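Local coordinates for L-ribulose 3-epimerase (PDB 7CJ7), which catalyses the manganese-dependent epimerisation of ketoses at C3, with its highest activity toward L-ribulose, which it interconverts with L-xylulose, at residues D150-N155 with T186-I191. Numbering follows the deposited sequence.
Sequences DLEVVN and TYHMNI. With MN (manganese (II) ion), chain D; SOL (L-sorbose), chain C.
At the C-terminal mouth of the TIM barrel, Val154 and Asn155 after strand 148-152 grip the ring of His188 on helix 186-192. Val154 lies over one face, its CB 3.6 Å from the His188 ring centroid and 8° off the normal, a CH-pi contact; Tyr187 CD2 sits over the opposite face. At the ring edge Asn155 ND2 gives a weak, bent hydrogen bond to His188 ND1 (3.0 Å, 123°); ND2 also bonds Tyr157 OH of the second subunit, linking the pocket wall to the dimer interface, while OD1 accepts from Tyr157 N of the same chain. Held between these faces, with Asn155 at ND1, the ring presents NE2 to L-sorbose, donating to O1 at 2.9 Å and to O2 at 3.0 Å. O2 and O3 of the sugar also chelate the manganese, which Glu152, Asp185, His211 and Glu246 hold in the protein. With CG anti to its backbone N (chi1 -167°), Glu152, which with Glu246 probably serves as proton donor/acceptor, reaches the metal through OE2 at 2.1 Å, while OE1 accepts a hydrogen bond from sugar O4 at 2.7 Å. An alanine in place of His188 would probably leave sugar O1 and O2 without this donor and open a gap between Val154 and Tyr187.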
loop_
_atom_site.group_PDB
_atom_site.type_symbol
_atom_site.label_atom_id
_atom_site.label_comp_id
_atom_site.label_asym_id
_atom_site.label_seq_id
_atom_site.Cartn_x
_atom_site.Cartn_y
_atom_site.Cartn_z
ATOM N N ASP A 150 2.066 -20.312 9.261
ATOM C CA ASP A 150 0.922 -19.486 8.815
ATOM C C ASP A 150 1.474 -18.467 7.817
ATOM O O ASP A 150 2.319 -17.634 8.208
ATOM C CB ASP A 150 0.222 -18.854 10.015
ATOM C CG ASP A 150 0.058 -19.809 11.185
ATOM O OD1 ASP A 150 -0.934 -20.580 11.186
ATOM O OD2 ASP A 150 0.939 -19.788 12.083
ATOM N N LEU A 151 1.026 -18.554 6.572
ATOM C CA LEU A 151 1.543 -17.739 5.451
ATOM C C LEU A 151 0.722 -16.452 5.380
ATOM O O LEU A 151 -0.494 -16.515 5.088
ATOM C CB LEU A 151 1.439 -18.566 4.169
ATOM C CG LEU A 151 2.448 -19.709 4.026
ATOM C CD1 LEU A 151 2.262 -20.800 5.067
ATOM C CD2 LEU A 151 2.354 -20.303 2.642
ATOM N N GLU A 152 1.357 -15.327 5.697
ATOM C CA GLU A 152 0.668 -14.025 5.788
ATOM C C GLU A 152 0.481 -13.448 4.382
ATOM O O GLU A 152 1.477 -13.141 3.710
ATOM C CB GLU A 152 1.442 -13.049 6.663
ATOM C CG GLU A 152 0.617 -11.838 7.015
ATOM C CD GLU A 152 1.352 -10.856 7.904
ATOM O OE1 GLU A 152 2.582 -11.055 8.145
ATOM O OE2 GLU A 152 0.702 -9.916 8.361
ATOM N N VAL A 153 -0.771 -13.268 3.990
ATOM C CA VAL A 153 -1.163 -12.527 2.760
ATOM C C VAL A 153 -0.863 -11.051 3.000
ATOM O O VAL A 153 -1.360 -10.488 3.984
ATOM C CB VAL A 153 -2.649 -12.768 2.453
ATOM C CG1 VAL A 153 -3.095 -11.955 1.251
ATOM C CG2 VAL A 153 -2.918 -14.254 2.268
ATOM N N VAL A 154 -0.055 -10.436 2.153
ATOM C CA VAL A 154 0.272 -9.001 2.346
ATOM C C VAL A 154 0.014 -8.275 1.032
ATOM O O VAL A 154 -0.219 -8.930 -0.003
ATOM C CB VAL A 154 1.709 -8.792 2.850
ATOM C CG1 VAL A 154 1.903 -9.371 4.242
ATOM C CG2 VAL A 154 2.723 -9.358 1.867
ATOM N N ASN A 155 0.045 -6.955 1.085
ATOM C CA ASN A 155 -0.378 -6.118 -0.060
ATOM C C ASN A 155 0.684 -6.191 -1.165
ATOM O O ASN A 155 1.813 -6.698 -0.939
ATOM C CB ASN A 155 -0.708 -4.695 0.405
ATOM C CG ASN A 155 0.512 -3.906 0.807
ATOM O OD1 ASN A 155 1.368 -3.659 -0.030
ATOM N ND2 ASN A 155 0.597 -3.509 2.075
ATOM N N THR A 186 -5.578 -7.346 8.814
ATOM C CA THR A 186 -6.647 -6.388 8.430
ATOM C C THR A 186 -6.043 -5.199 7.666
ATOM O O THR A 186 -6.742 -4.639 6.815
ATOM C CB THR A 186 -7.466 -5.939 9.642
ATOM O OG1 THR A 186 -6.599 -5.355 10.617
ATOM C CG2 THR A 186 -8.244 -7.086 10.252
ATOM N N TYR A 187 -4.808 -4.800 7.969
ATOM C CA TYR A 187 -4.135 -3.679 7.263
ATOM C C TYR A 187 -4.004 -4.023 5.774
ATOM O O TYR A 187 -4.326 -3.192 4.909
ATOM C CB TYR A 187 -2.770 -3.376 7.880
ATOM C CG TYR A 187 -1.875 -2.546 6.998
ATOM C CD1 TYR A 187 -2.075 -1.188 6.843
ATOM C CD2 TYR A 187 -0.818 -3.121 6.313
ATOM C CE1 TYR A 187 -1.260 -0.424 6.021
ATOM C CE2 TYR A 187 0.009 -2.368 5.495
ATOM C CZ TYR A 187 -0.196 -1.009 5.370
ATOM O OH TYR A 187 0.610 -0.259 4.561
ATOM N N HIS A 188 -3.517 -5.227 5.474
ATOM C CA HIS A 188 -3.315 -5.701 4.081
ATOM C C HIS A 188 -4.665 -5.938 3.403
ATOM O O HIS A 188 -4.796 -5.606 2.212
ATOM C CB HIS A 188 -2.400 -6.925 4.079
ATOM C CG HIS A 188 -1.036 -6.615 4.592
ATOM N ND1 HIS A 188 -0.180 -5.759 3.929
ATOM C CD2 HIS A 188 -0.382 -7.039 5.697
ATOM C CE1 HIS A 188 0.952 -5.681 4.605
ATOM N NE2 HIS A 188 0.852 -6.460 5.689
ATOM N N MET A 189 -5.636 -6.485 4.132
ATOM C CA MET A 189 -6.980 -6.808 3.595
ATOM C C MET A 189 -7.664 -5.510 3.160
ATOM O O MET A 189 -8.379 -5.516 2.140
ATOM C CB MET A 189 -7.843 -7.500 4.651
ATOM C CG MET A 189 -7.305 -8.833 5.097
ATOM S SD MET A 189 -8.319 -9.538 6.412
ATOM C CE MET A 189 -9.854 -9.814 5.527
ATOM N N ASN A 190 -7.433 -4.437 3.918
ATOM C CA ASN A 190 -8.064 -3.113 3.688
ATOM C C ASN A 190 -7.703 -2.627 2.278
ATOM O O ASN A 190 -8.521 -1.930 1.652
ATOM C CB ASN A 190 -7.639 -2.104 4.757
ATOM C CG ASN A 190 -8.296 -0.760 4.546
ATOM O OD1 ASN A 190 -9.525 -0.667 4.529
ATOM N ND2 ASN A 190 -7.493 0.263 4.311
ATOM N N ILE A 191 -6.517 -2.997 1.794
ATOM C CA ILE A 191 -6.025 -2.596 0.449
ATOM C C ILE A 191 -6.593 -3.564 -0.599
ATOM O O ILE A 191 -7.230 -3.081 -1.547
ATOM C CB ILE A 191 -4.487 -2.515 0.437
ATOM C CG1 ILE A 191 -3.987 -1.445 1.411
ATOM C CG2 ILE A 191 -3.958 -2.287 -0.967
ATOM C CD1 ILE A 191 -2.527 -1.570 1.785
HETATM MN MN MN D . 1.022 -8.395 9.735
HETATM C C1 SOL C . 4.210 -6.751 7.286
HETATM O O1 SOL C . 3.527 -5.700 6.645
HETATM C C2 SOL C . 3.361 -7.421 8.317
HETATM O O2 SOL C . 2.146 -7.332 8.272
HETATM C C3 SOL C . 4.050 -8.168 9.450
HETATM O O3 SOL C . 3.169 -9.084 10.059
HETATM C C4 SOL C . 5.307 -8.882 8.962
HETATM O O4 SOL C . 4.950 -9.847 7.970
HETATM C C5 SOL C . 6.077 -9.596 10.074
HETATM O O5 SOL C . 7.123 -10.378 9.498
HETATM C C6 SOL C . 6.680 -8.654 11.095
HETATM O O6 SOL C . 7.344 -9.390 12.127
#